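Long-range contacts in L-Ala-D/L-Glu epimerase, a muconate lactonizing enzyme (Klebsiella pneumoniae subsp. pneumoniae MGH 78578, PDB 3FCP), which belongs to the enolase superfamily, pairing an N-terminal capping domain with a TIM-barrel-like domain, and holds a magnesium ion: residues Q134-V139 against G348-Q354; G155-L159 against A189-A194; A5-E11 against V38-D44; G306-V311 against D337-L343. One frame throughout, in Å; residues are numbered along the deposited sequence.

Overall arrangement
The four contacts illustrate how chemistry follows location in an enolase-superfamily fold. Interactions 1 and 3 are both antiparallel strand pairings, the first in the barrel sheet, the second in the small sheet of the N-terminal domain, with an added salt bridge and beta bulge. Interaction 4 is the buried contact: a loop packs on the start of helix 307-317 through one carboxylate and aliphatic groups. It touches interaction 1, Pro353 packing on Val311 and Leu343. Interaction 2, at the barrel periphery, joins the end of helix 148-158 to the loop after the next helix with leucine packing and a salt bridge whose hydrogen bond is weak; its centre lies about 47 Å from that of interaction 3.

Interaction 1 of 4, residues Q134-V139 against G348-Q354; sequences QTALPV and GQVALPQ
Thr135, Gln349 and Val350 give up the most area in this antiparallel pairing of strands 136-138 and 349-351, whose axes approach to 4.6 Å with N-to-C directions 154° apart. The register sets Ala136 opposite Ala351, Leu137 opposite Val350 and Pro138 opposite Gln349. Leu137 and Val350 form the hydrogen-bonded pair: Leu137 N to Val350 O is 3.0 Å and Val350 N to Leu137 O 2.9 Å. Beyond them the ladder is extended by Leu352 N to Thr135 O, 2.9 Å, and Val139 N to Gly348 O, 3.0 Å. In the barrel sheet, strand 136-143 has a parallel neighbour, 166-170, on one edge and meets 349-351 on the other, so this pairing brings antiparallel geometry into an otherwise parallel beta/alpha-barrel wall. Val350 (chi1 p) puts CG1 3.6 Å from Val139 CG2 and 4.3 Å from Leu137 CB, on the face covered by helix 307-317, where Leu137 meets Leu314 and Trp317. Gln349 (chi1 m, chi2 t) lies on the other face with Ala136, its NE2 4.0 Å from Ala136 CB. Thr135, chi1 t, reaches past the strand end, OG1 lying 3.6 Å from Gln354 CG. Gly348 adopts a positive phi of 58°, leading into the strand.

Interaction 2 of 4, residues G155-L159 against A189-A194; sequences GEKLL and ALGDRA
A single polar link spans this contact, and it is a modest one. Glu156, in the last turns of helix 148-158, sends its carboxylate out with chi1 t and chi2 p, so that OE1 stands 3.3 Å from Arg193 NH2. The pair is a salt bridge, but its hydrogen bond is weak, with an N-H...O angle of 131°; OE1 meets the edge of the guanidinium. The main-chain bonds stay within each segment. Leu159 N donates to Gly155 O at 3.1 Å and weakly to Glu156 O at 3.2 Å, while a type I turn runs from Gly191 to Ala194, closed by a weak bond from Ala194 N to Gly191 O at 3.4 Å. Leu159, chi1 m and chi2 t, points toward 189-194: CD1 lies 3.9 Å from Leu190 CB and 3.5 Å from Arg193 NE, and CD2 4.0 Å from Ala194 CB. Leu190 CD2 sits 4.1 Å from Gly155 CA, a closeness that a CB on Gly155 would forbid. Beneath, Phe167 of strand 166-170 touches Leu159, Leu190 and Ala194. The end of one outer helix packed on the loop that leads from the next helix into its strand is typical of the beta/alpha barrel.

Interaction 3 of 4, residues A5-E11 against V38-D44; sequences ATVEQIE and VRLTRSD
Ala5 CB lies 3.5 Å from Ser43 OG and 3.7 Å from Arg42 NH2, whose guanidinium also bonds to Asp44 and Gln117. Thr6 follows with N to Ser43 OG at 3.0 Å and O to Ser43 N at 2.8 Å. Val7 and Arg42 form a non-hydrogen-bonded pair whose side chains diverge; Val7 CB lies 4.1 Å from Leu40 CD2. At Glu8 (phi/psi -96/-36°) comes a classic beta bulge: Glu8 N (2.8 Å) and Gln9 N (3.1 Å) both bond to Thr41 O. It interrupts an antiparallel pair (159°, axes 4.5 Å apart) in the three-stranded sheet of the enolase-type N-terminal domain, in which 33-42 is the middle strand. Gln9 O receives Thr41 N at 2.7 Å. Ile10, opposite Leu40, packs CG1 3.9 Å from Leu40 CG and CG2 4.0 Å from Val38 CG2, and touches helix 65-80. Glu11 N to Arg39 O and Arg39 N to Glu11 O are both 2.9 Å, and a bidentate salt bridge adds Glu11 OE1 to Arg39 NE, 2.7 Å, and OE2 to NH2, 2.9 Å.

Interaction 4 of 4, residues G306-V311 against D337-L343; sequences GTVGTV and DIVSVPL
Thr307 overlaps two aliphatic side chains of the loop 337-343, its CB lying 3.8 Å from Val339 CG2 and its CG2 3.9 Å from Leu343 CG. It is the first residue of helix 307-317, one of the beta/alpha-barrel helices, and the loop folds back over that helix start on its way to strand 345-346. Gly306 is the N-cap, so the first-turn amides need acceptors, and Asp337 supplies one: OD2 accepts from Thr307 N at 2.7 Å and from Thr307 OG1 at 2.8 Å, with Thr307 in chi1 m. OD1 of Asp337 accepts from Ile338 N at 2.6 Å and from a water, 2.9 Å away, that accepts from Val308 N at 3.0 Å. A CB on Gly306 would crowd Asp337 OD2, at 3.1 Å. Beside this polar cluster the chemistry turns apolar. Val308, chi1 t, sets CG2 3.7 Å from Val339 CG1 and 3.9 Å from Ile338 CD1. It also meets Ile49 and Glu51 of the N-terminal domain, so the two domains adjoin here; Glu51 bonds to Gly306 N and Gly309 N. Leu343 (chi1 m, chi2 t), besides meeting Thr307, reaches the next turn, CD1 4.0 Å from Thr310 CG2 and CD2 3.9 Å from Val311 CG2. A second water bridges the loop's end to the helix, donating to Thr307 OG1 at 2.6 Å and accepting from Leu343 N at 2.7 Å.

Interaction 1 of 4, residues Q134-V139 against G348-Q354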
loop_
_atom_site.group_PDB
_atom_site.type_symbol
_atom_site.label_atom_id
_atom_site.label_comp_id
_atom_site.label_asym_id
_atom_site.label_seq_id
_atom_site.Cartn_x
_atom_site.Cartn_y
_atom_site.Cartn_z
ATOM N N GLN A 134 26.941 24.593 -19.187
ATOM C CA GLN A 134 26.938 26.029 -18.925
ATOM C C GLN A 134 28.273 26.387 -18.275
ATOM O O GLN A 134 28.755 25.658 -17.402
ATOM C CB GLN A 134 25.790 26.315 -17.956
ATOM C CG GLN A 134 25.300 27.729 -17.876
ATOM C CD GLN A 134 24.193 27.863 -16.846
ATOM O OE1 GLN A 134 23.557 28.911 -16.730
ATOM N NE2 GLN A 134 23.961 26.795 -16.083
ATOM N N THR A 135 28.868 27.503 -18.689
ATOM C CA THR A 135 30.149 27.913 -18.133
ATOM C C THR A 135 30.012 29.131 -17.209
ATOM O O THR A 135 31.001 29.678 -16.721
ATOM C CB THR A 135 31.163 28.190 -19.270
ATOM O OG1 THR A 135 32.489 28.144 -18.741
ATOM C CG2 THR A 135 30.916 29.547 -19.899
ATOM N N ALA A 136 28.769 29.541 -16.981
ATOM C CA ALA A 136 28.431 30.655 -16.097
ATOM C C ALA A 136 27.221 30.162 -15.298
ATOM O O ALA A 136 26.160 29.900 -15.863
ATOM C CB ALA A 136 28.061 31.894 -16.915
ATOM N N LEU A 137 27.378 30.021 -13.989
ATOM C CA LEU A 137 26.287 29.513 -13.168
ATOM C C LEU A 137 25.668 30.521 -12.220
ATOM O O LEU A 137 26.359 31.384 -11.669
ATOM C CB LEU A 137 26.764 28.299 -12.366
ATOM C CG LEU A 137 27.047 27.021 -13.162
ATOM C CD1 LEU A 137 28.292 27.199 -14.013
ATOM C CD2 LEU A 137 27.224 25.863 -12.201
ATOM N N PRO A 138 24.344 30.420 -12.010
ATOM C CA PRO A 138 23.651 31.342 -11.107
ATOM C C PRO A 138 23.990 31.039 -9.655
ATOM O O PRO A 138 24.172 29.882 -9.267
ATOM C CB PRO A 138 22.181 31.099 -11.433
ATOM C CG PRO A 138 22.167 29.639 -11.794
ATOM C CD PRO A 138 23.389 29.505 -12.663
ATOM N N VAL A 139 24.087 32.095 -8.858
ATOM C CA VAL A 139 24.404 31.981 -7.443
ATOM C C VAL A 139 23.479 32.933 -6.685
ATOM O O VAL A 139 23.502 34.146 -6.914
ATOM C CB VAL A 139 25.870 32.390 -7.163
ATOM C CG1 VAL A 139 26.161 32.299 -5.675
ATOM C CG2 VAL A 139 26.824 31.504 -7.951
ATOM N N GLY A 348 24.637 38.207 -10.253
ATOM C CA GLY A 348 24.035 36.969 -9.785
ATOM C C GLY A 348 24.613 35.698 -10.384
ATOM O O GLY A 348 23.931 34.677 -10.455
ATOM N N GLN A 349 25.869 35.748 -10.816
ATOM C CA GLN A 349 26.500 34.575 -11.405
ATOM C C GLN A 349 27.972 34.449 -11.061
ATOM O O GLN A 349 28.591 35.388 -10.556
ATOM C CB GLN A 349 26.363 34.597 -12.926
ATOM C CG GLN A 349 24.957 34.385 -13.446
ATOM C CD GLN A 349 24.929 34.271 -14.958
ATOM O OE1 GLN A 349 25.225 35.233 -15.665
ATOM N NE2 GLN A 349 24.586 33.088 -15.462
ATOM N N VAL A 350 28.521 33.269 -11.334
ATOM C CA VAL A 350 29.931 33.002 -11.102
ATOM C C VAL A 350 30.488 32.376 -12.381
ATOM O O VAL A 350 29.824 31.564 -13.031
ATOM C CB VAL A 350 30.147 32.053 -9.889
ATOM C CG1 VAL A 350 29.509 30.694 -10.151
ATOM C CG2 VAL A 350 31.631 31.904 -9.612
ATOM N N ALA A 351 31.695 32.772 -12.764
ATOM C CA ALA A 351 32.296 32.240 -13.972
ATOM C C ALA A 351 33.077 30.977 -13.651
ATOM O O ALA A 351 33.869 30.947 -12.707
ATOM C CB ALA A 351 33.215 33.283 -14.606
ATOM N N LEU A 352 32.844 29.932 -14.437
ATOM C CA LEU A 352 33.532 28.661 -14.239
ATOM C C LEU A 352 34.841 28.627 -15.027
ATOM O O LEU A 352 34.840 28.761 -16.248
ATOM C CB LEU A 352 32.654 27.499 -14.701
ATOM C CG LEU A 352 33.312 26.126 -14.551
ATOM C CD1 LEU A 352 33.398 25.756 -13.075
ATOM C CD2 LEU A 352 32.512 25.086 -15.314
ATOM N N PRO A 353 35.976 28.440 -14.338
ATOM C CA PRO A 353 37.251 28.396 -15.060
ATOM C C PRO A 353 37.244 27.222 -16.037
ATOM O O PRO A 353 36.600 26.204 -15.782
ATOM C CB PRO A 353 38.279 28.189 -13.944
ATOM C CG PRO A 353 37.604 28.763 -12.726
ATOM C CD PRO A 353 36.180 28.300 -12.886
ATOM N N GLN A 354 37.939 27.358 -17.161
ATOM C CA GLN A 354 38.002 26.266 -18.120
ATOM C C GLN A 354 39.445 25.916 -18.469
ATOM O O GLN A 354 39.721 25.372 -19.533
ATOM C CB GLN A 354 37.216 26.603 -19.389
ATOM C CG GLN A 354 35.696 26.585 -19.223
ATOM C CD GLN A 354 35.138 25.207 -18.888
ATOM O OE1 GLN A 354 35.157 24.774 -17.732
ATOM N NE2 GLN A 354 34.641 24.513 -19.903
#

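Interaction 2 of 4, residues G155-L159 against A189-A194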
loop_
_atom_site.group_PDB
_atom_site.type_symbol
_atom_site.label_atom_id
_atom_site.label_comp_id
_atom_site.label_asym_id
_atom_site.label_seq_id
_atom_site.Cartn_x
_atom_site.Cartn_y
_atom_site.Cartn_z
ATOM N N GLY A 155 19.141 42.650 0.545
ATOM C CA GLY A 155 18.479 42.135 -0.639
ATOM C C GLY A 155 18.102 43.249 -1.597
ATOM O O GLY A 155 18.132 43.080 -2.818
ATOM N N GLU A 156 17.746 44.397 -1.032
ATOM C CA GLU A 156 17.358 45.562 -1.815
ATOM C C GLU A 156 18.536 46.009 -2.677
ATOM O O GLU A 156 18.374 46.381 -3.840
ATOM C CB GLU A 156 16.943 46.693 -0.878
ATOM C CG GLU A 156 15.957 47.662 -1.480
ATOM C CD GLU A 156 14.714 46.965 -1.989
ATOM O OE1 GLU A 156 14.769 46.377 -3.090
ATOM O OE2 GLU A 156 13.685 46.994 -1.281
ATOM N N LYS A 157 19.726 45.958 -2.092
ATOM C CA LYS A 157 20.941 46.350 -2.786
ATOM C C LYS A 157 21.146 45.496 -4.034
ATOM O O LYS A 157 21.435 46.016 -5.112
ATOM C CB LYS A 157 22.140 46.198 -1.848
ATOM C CG LYS A 157 23.438 46.729 -2.411
ATOM C CD LYS A 157 24.581 46.539 -1.429
ATOM C CE LYS A 157 25.866 47.138 -1.974
ATOM N NZ LYS A 157 26.187 46.605 -3.333
ATOM N N LEU A 158 20.984 44.184 -3.880
ATOM C CA LEU A 158 21.159 43.248 -4.986
ATOM C C LEU A 158 20.104 43.401 -6.075
ATOM O O LEU A 158 20.363 43.104 -7.241
ATOM C CB LEU A 158 21.150 41.805 -4.464
ATOM C CG LEU A 158 22.394 41.290 -3.734
ATOM C CD1 LEU A 158 23.570 41.276 -4.696
ATOM C CD2 LEU A 158 22.704 42.160 -2.529
ATOM N N LEU A 159 18.916 43.858 -5.698
ATOM C CA LEU A 159 17.839 44.038 -6.664
ATOM C C LEU A 159 17.999 45.319 -7.475
ATOM O O LEU A 159 17.180 45.615 -8.345
ATOM C CB LEU A 159 16.486 44.040 -5.952
ATOM C CG LEU A 159 16.038 42.686 -5.397
ATOM C CD1 LEU A 159 14.724 42.840 -4.654
ATOM C CD2 LEU A 159 15.893 41.699 -6.543
ATOM N N ALA A 189 8.583 42.909 0.508
ATOM C CA ALA A 189 9.615 43.859 0.106
ATOM C C ALA A 189 10.366 43.486 -1.171
ATOM O O ALA A 189 10.462 44.295 -2.093
ATOM C CB ALA A 189 10.605 44.053 1.251
ATOM N N LEU A 190 10.911 42.273 -1.222
ATOM C CA LEU A 190 11.660 41.810 -2.391
ATOM C C LEU A 190 10.702 41.092 -3.335
ATOM O O LEU A 190 11.087 40.185 -4.077
ATOM C CB LEU A 190 12.778 40.853 -1.959
ATOM C CG LEU A 190 13.886 41.366 -1.030
ATOM C CD1 LEU A 190 13.294 41.903 0.261
ATOM C CD2 LEU A 190 14.852 40.230 -0.728
ATOM N N GLY A 191 9.451 41.537 -3.295
ATOM C CA GLY A 191 8.380 40.963 -4.090
ATOM C C GLY A 191 8.597 40.388 -5.477
ATOM O O GLY A 191 9.245 39.357 -5.662
ATOM N N ASP A 192 8.016 41.073 -6.452
ATOM C CA ASP A 192 8.035 40.681 -7.855
ATOM C C ASP A 192 9.326 40.136 -8.467
ATOM O O ASP A 192 9.362 38.986 -8.911
ATOM C CB ASP A 192 7.529 41.851 -8.705
ATOM C CG ASP A 192 7.040 41.413 -10.077
ATOM O OD1 ASP A 192 6.584 42.283 -10.851
ATOM O OD2 ASP A 192 7.107 40.201 -10.379
ATOM N N ARG A 193 10.379 40.946 -8.491
ATOM C CA ARG A 193 11.639 40.539 -9.115
ATOM C C ARG A 193 12.592 39.617 -8.348
ATOM O O ARG A 193 13.796 39.619 -8.610
ATOM C CB ARG A 193 12.417 41.782 -9.563
ATOM C CG ARG A 193 12.940 42.660 -8.431
ATOM C CD ARG A 193 11.824 43.388 -7.696
ATOM N NE ARG A 193 12.361 44.339 -6.723
ATOM C CZ ARG A 193 11.619 45.106 -5.928
ATOM N NH1 ARG A 193 10.293 45.041 -5.981
ATOM N NH2 ARG A 193 12.205 45.937 -5.076
ATOM N N ALA A 194 12.077 38.814 -7.423
ATOM C CA ALA A 194 12.963 37.929 -6.681
ATOM C C ALA A 194 12.345 36.599 -6.270
ATOM O O ALA A 194 11.213 36.547 -5.794
ATOM C CB ALA A 194 13.492 38.650 -5.448
#

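Interaction 3 of 4, residues A5-E11 against V38-D44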
loop_
_atom_site.group_PDB
_atom_site.type_symbol
_atom_site.label_atom_id
_atom_site.label_comp_id
_atom_site.label_asym_id
_atom_site.label_seq_id
_atom_site.Cartn_x
_atom_site.Cartn_y
_atom_site.Cartn_z
ATOM N N ALA A 5 50.088 7.722 -13.487
ATOM C CA ALA A 5 51.019 7.992 -12.404
ATOM C C ALA A 5 50.440 7.391 -11.137
ATOM O O ALA A 5 49.271 6.998 -11.106
ATOM C CB ALA A 5 51.203 9.509 -12.230
ATOM N N THR A 6 51.250 7.300 -10.094
ATOM C CA THR A 6 50.752 6.770 -8.838
ATOM C C THR A 6 50.760 7.912 -7.832
ATOM O O THR A 6 51.471 8.902 -8.016
ATOM C CB THR A 6 51.638 5.619 -8.318
ATOM O OG1 THR A 6 52.967 6.101 -8.103
ATOM C CG2 THR A 6 51.678 4.480 -9.323
ATOM N N VAL A 7 49.958 7.803 -6.780
ATOM C CA VAL A 7 49.962 8.855 -5.776
ATOM C C VAL A 7 51.196 8.641 -4.901
ATOM O O VAL A 7 51.390 7.571 -4.315
ATOM C CB VAL A 7 48.631 8.873 -4.936
ATOM C CG1 VAL A 7 47.822 7.632 -5.202
ATOM C CG2 VAL A 7 48.925 9.037 -3.453
ATOM N N GLU A 8 52.057 9.651 -4.852
ATOM C CA GLU A 8 53.275 9.550 -4.065
ATOM C C GLU A 8 53.132 10.158 -2.691
ATOM O O GLU A 8 53.689 9.650 -1.721
ATOM C CB GLU A 8 54.449 10.203 -4.798
ATOM C CG GLU A 8 55.058 9.293 -5.842
ATOM C CD GLU A 8 56.506 9.631 -6.157
ATOM O OE1 GLU A 8 57.211 8.736 -6.677
ATOM O OE2 GLU A 8 56.936 10.779 -5.894
ATOM N N GLN A 9 52.381 11.244 -2.600
ATOM C CA GLN A 9 52.194 11.878 -1.313
ATOM C C GLN A 9 50.858 12.598 -1.200
ATOM O O GLN A 9 50.281 13.035 -2.198
ATOM C CB GLN A 9 53.332 12.868 -1.038
ATOM C CG GLN A 9 53.322 13.392 0.387
ATOM C CD GLN A 9 53.491 12.275 1.412
ATOM O OE1 GLN A 9 54.610 11.824 1.678
ATOM N NE2 GLN A 9 52.376 11.809 1.976
ATOM N N ILE A 10 50.378 12.698 0.032
ATOM C CA ILE A 10 49.134 13.377 0.343
ATOM C C ILE A 10 49.388 14.213 1.592
ATOM O O ILE A 10 49.810 13.695 2.626
ATOM C CB ILE A 10 47.975 12.369 0.613
ATOM C CG1 ILE A 10 47.613 11.628 -0.677
ATOM C CG2 ILE A 10 46.755 13.108 1.143
ATOM C CD1 ILE A 10 46.529 10.560 -0.510
ATOM N N GLU A 11 49.156 15.513 1.477
ATOM C CA GLU A 11 49.340 16.442 2.585
ATOM C C GLU A 11 47.978 17.067 2.863
ATOM O O GLU A 11 47.129 17.111 1.979
ATOM C CB GLU A 11 50.300 17.567 2.189
ATOM C CG GLU A 11 51.700 17.149 1.776
ATOM C CD GLU A 11 52.415 18.260 1.021
ATOM O OE1 GLU A 11 52.207 18.377 -0.207
ATOM O OE2 GLU A 11 53.169 19.030 1.659
ATOM N N VAL A 38 43.734 19.857 1.043
ATOM C CA VAL A 38 44.590 18.731 0.722
ATOM C C VAL A 38 45.377 18.981 -0.554
ATOM O O VAL A 38 44.898 19.640 -1.478
ATOM C CB VAL A 38 43.755 17.429 0.551
ATOM C CG1 VAL A 38 42.629 17.661 -0.438
ATOM C CG2 VAL A 38 44.640 16.293 0.056
ATOM N N ARG A 39 46.604 18.474 -0.580
ATOM C CA ARG A 39 47.445 18.563 -1.766
ATOM C C ARG A 39 47.945 17.147 -1.997
ATOM O O ARG A 39 48.583 16.548 -1.131
ATOM C CB ARG A 39 48.632 19.508 -1.573
ATOM C CG ARG A 39 49.522 19.585 -2.821
ATOM C CD ARG A 39 50.518 20.724 -2.737
ATOM N NE ARG A 39 51.386 20.599 -1.574
ATOM C CZ ARG A 39 52.156 21.580 -1.115
ATOM N NH1 ARG A 39 52.162 22.756 -1.727
ATOM N NH2 ARG A 39 52.909 21.389 -0.039
ATOM N N LEU A 40 47.626 16.604 -3.163
ATOM C CA LEU A 40 48.032 15.257 -3.509
ATOM C C LEU A 40 49.098 15.336 -4.589
ATOM O O LEU A 40 48.901 15.979 -5.619
ATOM C CB LEU A 40 46.818 14.462 -3.999
ATOM C CG LEU A 40 46.998 12.970 -4.300
ATOM C CD1 LEU A 40 45.647 12.263 -4.176
ATOM C CD2 LEU A 40 47.590 12.785 -5.690
ATOM N N THR A 41 50.233 14.690 -4.340
ATOM C CA THR A 41 51.331 14.700 -5.291
ATOM C C THR A 41 51.462 13.353 -5.978
ATOM O O THR A 41 51.490 12.312 -5.316
ATOM C CB THR A 41 52.665 15.041 -4.595
ATOM O OG1 THR A 41 52.572 16.337 -3.996
ATOM C CG2 THR A 41 53.807 15.041 -5.608
ATOM N N ARG A 42 51.532 13.381 -7.306
ATOM C CA ARG A 42 51.673 12.168 -8.105
ATOM C C ARG A 42 53.141 11.901 -8.431
ATOM O O ARG A 42 53.985 12.781 -8.279
ATOM C CB ARG A 42 50.878 12.307 -9.401
ATOM C CG ARG A 42 49.367 12.303 -9.200
ATOM C CD ARG A 42 48.637 13.010 -10.328
ATOM N NE ARG A 42 49.078 12.593 -11.660
ATOM C CZ ARG A 42 48.263 12.136 -12.608
ATOM N NH1 ARG A 42 46.957 12.018 -12.375
ATOM N NH2 ARG A 42 48.738 11.836 -13.806
ATOM N N SER A 43 53.437 10.687 -8.886
ATOM C CA SER A 43 54.801 10.312 -9.238
ATOM C C SER A 43 55.309 11.053 -10.476
ATOM O O SER A 43 56.511 11.059 -10.746
ATOM C CB SER A 43 54.896 8.799 -9.465
ATOM O OG SER A 43 53.992 8.376 -10.466
ATOM N N ASP A 44 54.405 11.659 -11.245
ATOM C CA ASP A 44 54.831 12.411 -12.423
ATOM C C ASP A 44 55.096 13.879 -12.065
ATOM O O ASP A 44 55.422 14.695 -12.930
ATOM C CB ASP A 44 53.789 12.310 -13.545
ATOM C CG ASP A 44 52.401 12.768 -13.119
ATOM O OD1 ASP A 44 52.226 13.179 -11.954
ATOM O OD2 ASP A 44 51.480 12.710 -13.963
#

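Interaction 4 of 4, residues G306-V311 against D337-L343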
loop_
_atom_site.group_PDB
_atom_site.type_symbol
_atom_site.label_atom_id
_atom_site.label_comp_id
_atom_site.label_asym_id
_atom_site.label_seq_id
_atom_site.Cartn_x
_atom_site.Cartn_y
_atom_site.Cartn_z
ATOM N N GLY A 306 35.439 27.376 0.703
ATOM C CA GLY A 306 36.189 28.509 0.203
ATOM C C GLY A 306 36.242 28.332 -1.310
ATOM O O GLY A 306 35.429 27.593 -1.870
ATOM N N THR A 307 37.200 28.970 -1.974
ATOM C CA THR A 307 37.313 28.879 -3.423
ATOM C C THR A 307 37.581 27.480 -3.993
ATOM O O THR A 307 37.011 27.118 -5.020
ATOM C CB THR A 307 38.398 29.846 -3.951
ATOM O OG1 THR A 307 38.031 31.192 -3.624
ATOM C CG2 THR A 307 38.545 29.724 -5.468
ATOM N N VAL A 308 38.436 26.696 -3.341
ATOM C CA VAL A 308 38.741 25.356 -3.850
ATOM C C VAL A 308 37.509 24.446 -3.883
ATOM O O VAL A 308 37.144 23.925 -4.940
ATOM C CB VAL A 308 39.853 24.676 -3.019
ATOM C CG1 VAL A 308 40.070 23.249 -3.517
ATOM C CG2 VAL A 308 41.168 25.478 -3.141
ATOM N N GLY A 309 36.876 24.266 -2.726
ATOM C CA GLY A 309 35.697 23.420 -2.641
ATOM C C GLY A 309 34.530 23.953 -3.454
ATOM O O GLY A 309 33.722 23.190 -3.990
ATOM N N THR A 310 34.432 25.275 -3.541
ATOM C CA THR A 310 33.365 25.896 -4.300
ATOM C C THR A 310 33.527 25.639 -5.790
ATOM O O THR A 310 32.573 25.229 -6.446
ATOM C CB THR A 310 33.304 27.410 -4.027
ATOM O OG1 THR A 310 32.858 27.622 -2.683
ATOM C CG2 THR A 310 32.349 28.101 -4.990
ATOM N N VAL A 311 34.726 25.847 -6.332
ATOM C CA VAL A 311 34.913 25.621 -7.768
ATOM C C VAL A 311 34.791 24.125 -8.087
ATOM O O VAL A 311 34.287 23.747 -9.144
ATOM C CB VAL A 311 36.285 26.174 -8.285
ATOM C CG1 VAL A 311 37.433 25.279 -7.847
ATOM C CG2 VAL A 311 36.253 26.286 -9.805
ATOM N N ASP A 337 41.372 34.009 1.362
ATOM C CA ASP A 337 41.303 32.582 1.058
ATOM C C ASP A 337 42.737 32.080 0.865
ATOM O O ASP A 337 43.688 32.853 0.983
ATOM C CB ASP A 337 40.502 32.360 -0.232
ATOM C CG ASP A 337 39.838 30.983 -0.290
ATOM O OD1 ASP A 337 40.406 30.001 0.242
ATOM O OD2 ASP A 337 38.745 30.888 -0.886
ATOM N N ILE A 338 42.894 30.796 0.559
ATOM C CA ILE A 338 44.225 30.240 0.358
ATOM C C ILE A 338 44.591 30.005 -1.110
ATOM O O ILE A 338 45.531 29.266 -1.404
ATOM C CB ILE A 338 44.424 28.924 1.171
ATOM C CG1 ILE A 338 43.202 28.009 1.033
ATOM C CG2 ILE A 338 44.670 29.249 2.641
ATOM C CD1 ILE A 338 43.056 27.366 -0.328
ATOM N N VAL A 339 43.854 30.632 -2.027
ATOM C CA VAL A 339 44.147 30.500 -3.455
ATOM C C VAL A 339 44.852 31.765 -3.954
ATOM O O VAL A 339 44.735 32.832 -3.352
ATOM C CB VAL A 339 42.862 30.279 -4.317
ATOM C CG1 VAL A 339 42.206 28.954 -3.951
ATOM C CG2 VAL A 339 41.878 31.438 -4.126
ATOM N N SER A 340 45.584 31.644 -5.053
ATOM C CA SER A 340 46.288 32.791 -5.603
ATOM C C SER A 340 45.311 33.753 -6.278
ATOM O O SER A 340 45.441 34.972 -6.140
ATOM C CB SER A 340 47.351 32.330 -6.604
ATOM O OG SER A 340 46.762 31.631 -7.682
ATOM N N VAL A 341 44.327 33.203 -6.988
ATOM C CA VAL A 341 43.328 34.009 -7.691
ATOM C C VAL A 341 41.900 33.504 -7.430
ATOM O O VAL A 341 41.571 32.351 -7.721
ATOM C CB VAL A 341 43.588 34.001 -9.213
ATOM C CG1 VAL A 341 42.533 34.835 -9.932
ATOM C CG2 VAL A 341 44.981 34.535 -9.500
ATOM N N PRO A 342 41.033 34.369 -6.878
ATOM C CA PRO A 342 39.647 33.990 -6.585
ATOM C C PRO A 342 38.773 33.923 -7.835
ATOM O O PRO A 342 39.168 34.381 -8.908
ATOM C CB PRO A 342 39.194 35.089 -5.635
ATOM C CG PRO A 342 39.901 36.290 -6.193
ATOM C CD PRO A 342 41.299 35.757 -6.454
ATOM N N LEU A 343 37.587 33.336 -7.685
ATOM C CA LEU A 343 36.632 33.219 -8.783
ATOM C C LEU A 343 36.002 34.589 -9.013
ATOM O O LEU A 343 35.968 35.418 -8.108
ATOM C CB LEU A 343 35.524 32.226 -8.416
ATOM C CG LEU A 343 35.936 30.781 -8.132
ATOM C CD1 LEU A 343 34.757 30.024 -7.538
ATOM C CD2 LEU A 343 36.409 30.130 -9.411
HETATM O O HOH W 1 36.650 32.669 -5.251
HETATM O O HOH W 2 39.636 27.365 -0.723
#